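Local coordinates for protein tail component (PDB 5LY8) that probably binds saccharides on the Lactobacillus casei cell surface through this second carbohydrate-binding module of the phage's evolved distal tail protein, at residues A[92-97]-A[114-119]. Sequence-based numbering, arbitrary orientation.
Sequences ANFQFV and FNLTYQ
Asn115 ND2 is gripped by two hydrogen bonds, to Glu113 OE1 and Val35 O, in a residue whose carbonyl O lies 3.8 Å from CE2 of Phe96. Its CB points away from 92-97, and OD1 is hydrogen-bonded to Ser125 OG on the adjoining strand 121-130. With the amide thus satisfied, the contact is carried mainly by apolar side chains and offers a worked example of how two sheets meet through a branched residue set between aromatic rings. Leu116 is that residue, and its methyls divide mainly between the two rings. CD2 sits over one face of Phe96, 3.7 Å from the ring centroid and 15° off the normal, a CH-pi contact displaced somewhat toward the rim; Leu116 CG also touches Phe96 CD2. CD1 instead meets Phe94 tip to tip, 3.4 Å from CE1 and nearly as near CZ, at an oblique approach to that ring. Phe96 carries its CG anti to the backbone N (chi1 176°), beside the carbonyl carbon, and its side chain runs past that of Leu116 in the opposite direction. Phe114 C and Asn115 N lie in plane at the Phe96 ring edge, and CE2 comes within 3.9 Å of Phe114 CB. Beyond CB the Phe114 ring leads away to meet Phe112 and Trp226. The Phe94 ring meets that of Phe231, which Phe96 also touches, on strand 223-238. The axes of 94-97 and 114-118 come within 9.0 Å, their N-to-C directions 145° apart, joined by side chains and not by backbone bonds, the facing-sheet arrangement of a concanavalin-like beta-sandwich, here in a carbohydrate-binding module.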
ATOM      1  N   ALA A  92      13.791  12.346   5.437  1.00 16.78           N
ATOM      2  CA  ALA A  92      13.319  12.435   6.809  1.00 17.81           C
ATOM      3  C   ALA A  92      12.215  11.435   7.152  1.00 15.91           C
ATOM      4  O   ALA A  92      11.714  10.691   6.286  1.00 15.24           O
ATOM      5  CB  ALA A  92      12.904  13.879   7.121  1.00 20.89           C
ATOM      6  N   ASN A  93      11.848  11.405   8.437  1.00 14.55           N
ATOM      7  CA  ASN A  93      10.837  10.491   8.959  1.00 14.53           C
ATOM      8  C   ASN A  93       9.449  10.790   8.416  1.00 13.79           C
ATOM      9  O   ASN A  93       9.140  11.929   8.057  1.00 14.15           O
ATOM     10  CB  ASN A  93      10.789  10.576  10.483  1.00 15.13           C
ATOM     11  CG  ASN A  93      12.031  10.169  11.230  1.00 22.10           C
ATOM     12  OD1 ASN A  93      12.120  10.389  12.454  1.00 24.39           O
ATOM     13  ND2 ASN A  93      12.997   9.590  10.531  1.00 17.14           N
ATOM     14  N   PHE A  94       8.603   9.759   8.329  1.00 12.53           N
ATOM     15  CA  PHE A  94       7.259   9.965   7.799  1.00 12.31           C
ATOM     16  C   PHE A  94       6.342   8.893   8.277  1.00 13.73           C
ATOM     17  O   PHE A  94       6.790   7.877   8.807  1.00 12.45           O
ATOM     18  CB  PHE A  94       7.280   9.931   6.239  1.00 13.29           C
ATOM     19  CG  PHE A  94       7.766   8.644   5.605  1.00 12.77           C
ATOM     20  CD1 PHE A  94       6.990   7.483   5.650  1.00 13.92           C
ATOM     21  CD2 PHE A  94       8.994   8.593   4.956  1.00 13.73           C
ATOM     22  CE1 PHE A  94       7.463   6.286   5.093  1.00 14.30           C
ATOM     23  CE2 PHE A  94       9.430   7.406   4.348  1.00 14.60           C
ATOM     24  CZ  PHE A  94       8.673   6.260   4.437  1.00 13.46           C
ATOM     25  N   GLN A  95       5.046   9.106   8.055  1.00 12.31           N
ATOM     26  CA  GLN A  95       4.057   8.042   8.139  1.00 12.47           C
ATOM     27  C   GLN A  95       3.118   8.150   6.957  1.00 12.17           C
ATOM     28  O   GLN A  95       2.687   9.256   6.586  1.00 12.38           O
ATOM     29  CB  GLN A  95       3.313   7.940   9.466  1.00 15.46           C
ATOM     30  CG  GLN A  95       2.398   9.081   9.801  1.00 17.21           C
ATOM     31  CD  GLN A  95       1.489   8.733  10.960  1.00 29.10           C
ATOM     32  OE1 GLN A  95       1.297   7.555  11.303  1.00 23.25           O
ATOM     33  NE2 GLN A  95       0.829   9.736  11.514  1.00 26.99           N
ATOM     34  N   PHE A  96       2.786   6.998   6.391  1.00 10.20           N
ATOM     35  CA  PHE A  96       1.899   6.862   5.226  1.00  9.88           C
ATOM     36  C   PHE A  96       0.792   5.927   5.645  1.00 11.39           C
ATOM     37  O   PHE A  96       1.077   4.758   5.917  1.00 11.04           O
ATOM     38  CB  PHE A  96       2.741   6.285   4.096  1.00 10.91           C
ATOM     39  CG  PHE A  96       2.066   5.944   2.800  1.00 10.18           C
ATOM     40  CD1 PHE A  96       1.206   6.846   2.168  1.00 10.73           C
ATOM     41  CD2 PHE A  96       2.373   4.772   2.138  1.00 10.15           C
ATOM     42  CE1 PHE A  96       0.653   6.562   0.917  1.00 10.99           C
ATOM     43  CE2 PHE A  96       1.809   4.481   0.894  1.00 11.52           C
ATOM     44  CZ  PHE A  96       0.970   5.386   0.272  1.00 11.22           C
ATOM     45  N   VAL A  97      -0.435   6.446   5.758  1.00 10.05           N
ATOM     46  CA  VAL A  97      -1.534   5.725   6.397  1.00  9.97           C
ATOM     47  C   VAL A  97      -2.687   5.567   5.446  1.00 10.27           C
ATOM     48  O   VAL A  97      -3.179   6.579   4.904  1.00 11.18           O
ATOM     49  CB  VAL A  97      -1.985   6.491   7.669  1.00 12.94           C
ATOM     50  CG1 VAL A  97      -3.096   5.739   8.409  1.00 13.30           C
ATOM     51  CG2 VAL A  97      -0.802   6.739   8.616  1.00 13.38           C
ATOM     52  N   PHE A 114       0.299  -0.652  -1.094  1.00  8.74           N
ATOM     53  CA  PHE A 114       0.508   0.751  -0.748  1.00  8.72           C
ATOM     54  C   PHE A 114       2.018   0.955  -0.837  1.00  9.91           C
ATOM     55  O   PHE A 114       2.784   0.378  -0.050  1.00  9.11           O
ATOM     56  CB  PHE A 114      -0.055   1.116   0.622  1.00  9.43           C
ATOM     57  CG  PHE A 114      -1.567   1.070   0.630  1.00  9.52           C
ATOM     58  CD1 PHE A 114      -2.301   1.990  -0.090  1.00 10.38           C
ATOM     59  CD2 PHE A 114      -2.246   0.075   1.311  1.00 10.32           C
ATOM     60  CE1 PHE A 114      -3.705   1.934  -0.114  1.00 10.11           C
ATOM     61  CE2 PHE A 114      -3.655   0.027   1.304  1.00 10.31           C
ATOM     62  CZ  PHE A 114      -4.372   0.969   0.600  1.00 10.27           C
ATOM     63  N   ASN A 115       2.442   1.741  -1.842  1.00  9.52           N
ATOM     64  CA  ASN A 115       3.839   1.890  -2.209  1.00 10.14           C
ATOM     65  C   ASN A 115       4.336   3.298  -2.106  1.00 10.61           C
ATOM     66  O   ASN A 115       3.607   4.243  -2.433  1.00 10.80           O
ATOM     67  CB  ASN A 115       3.990   1.454  -3.693  1.00 10.15           C
ATOM     68  CG  ASN A 115       3.609   0.019  -3.923  1.00  9.38           C
ATOM     69  OD1 ASN A 115       3.637  -0.783  -2.992  1.00  9.71           O
ATOM     70  ND2 ASN A 115       3.220  -0.328  -5.139  1.00 10.18           N
ATOM     71  N   LEU A 116       5.596   3.427  -1.673  1.00 10.20           N
ATOM     72  CA  LEU A 116       6.331   4.692  -1.668  1.00 10.07           C
ATOM     73  C   LEU A 116       7.483   4.507  -2.643  1.00 10.57           C
ATOM     74  O   LEU A 116       8.152   3.461  -2.645  1.00 11.18           O
ATOM     75  CB  LEU A 116       6.820   5.053  -0.270  1.00 10.36           C
ATOM     76  CG  LEU A 116       5.672   5.345   0.704  1.00 11.69           C
ATOM     77  CD1 LEU A 116       6.172   5.411   2.108  1.00 13.11           C
ATOM     78  CD2 LEU A 116       4.912   6.638   0.342  1.00 12.39           C
ATOM     79  N   THR A 117       7.704   5.526  -3.478  1.00 10.68           N
ATOM     80  CA  THR A 117       8.648   5.440  -4.580  1.00 11.10           C
ATOM     81  C   THR A 117       9.594   6.604  -4.621  1.00 11.94           C
ATOM     82  O   THR A 117       9.356   7.629  -3.980  1.00 11.48           O
ATOM     83  CB  THR A 117       7.845   5.348  -5.905  1.00 12.72           C
ATOM     84  OG1 THR A 117       7.098   6.554  -6.125  1.00 12.62           O
ATOM     85  CG2 THR A 117       6.879   4.152  -5.928  1.00 13.07           C
ATOM     86  N   TYR A 118      10.650   6.454  -5.415  1.00 11.19           N
ATOM     87  CA  TYR A 118      11.595   7.527  -5.692  1.00 11.95           C
ATOM     88  C   TYR A 118      12.039   7.389  -7.119  1.00 13.14           C
ATOM     89  O   TYR A 118      12.545   6.326  -7.517  1.00 12.77           O
ATOM     90  CB  TYR A 118      12.820   7.556  -4.760  1.00 13.09           C
ATOM     91  CG  TYR A 118      13.662   8.803  -4.951  1.00 12.39           C
ATOM     92  CD1 TYR A 118      13.154  10.057  -4.634  1.00 13.61           C
ATOM     93  CD2 TYR A 118      14.945   8.734  -5.488  1.00 13.25           C
ATOM     94  CE1 TYR A 118      13.904  11.209  -4.828  1.00 13.36           C
ATOM     95  CE2 TYR A 118      15.712   9.882  -5.659  1.00 13.81           C
ATOM     96  CZ  TYR A 118      15.187  11.115  -5.317  1.00 13.98           C
ATOM     97  OH  TYR A 118      15.926  12.259  -5.497  1.00 14.08           O
ATOM     98  N   GLN A 119      11.915   8.464  -7.910  1.00 13.55           N
ATOM     99  CA  GLN A 119      12.325   8.482  -9.315  1.00 14.05           C
ATOM    100  C   GLN A 119      11.841   7.232 -10.067  1.00 16.18           C
ATOM    101  O   GLN A 119      12.587   6.659 -10.862  1.00 16.23           O
ATOM    102  CB  GLN A 119      13.848   8.744  -9.472  1.00 14.82           C
ATOM    103  CG  GLN A 119      14.228  10.110  -8.898  1.00 15.01           C
ATOM    104  CD  GLN A 119      15.687  10.501  -9.067  1.00 17.81           C
ATOM    105  OE1 GLN A 119      16.653   9.697  -8.988  1.00 17.40           O
ATOM    106  NE2 GLN A 119      15.903  11.791  -9.189  1.00 17.41           N
TER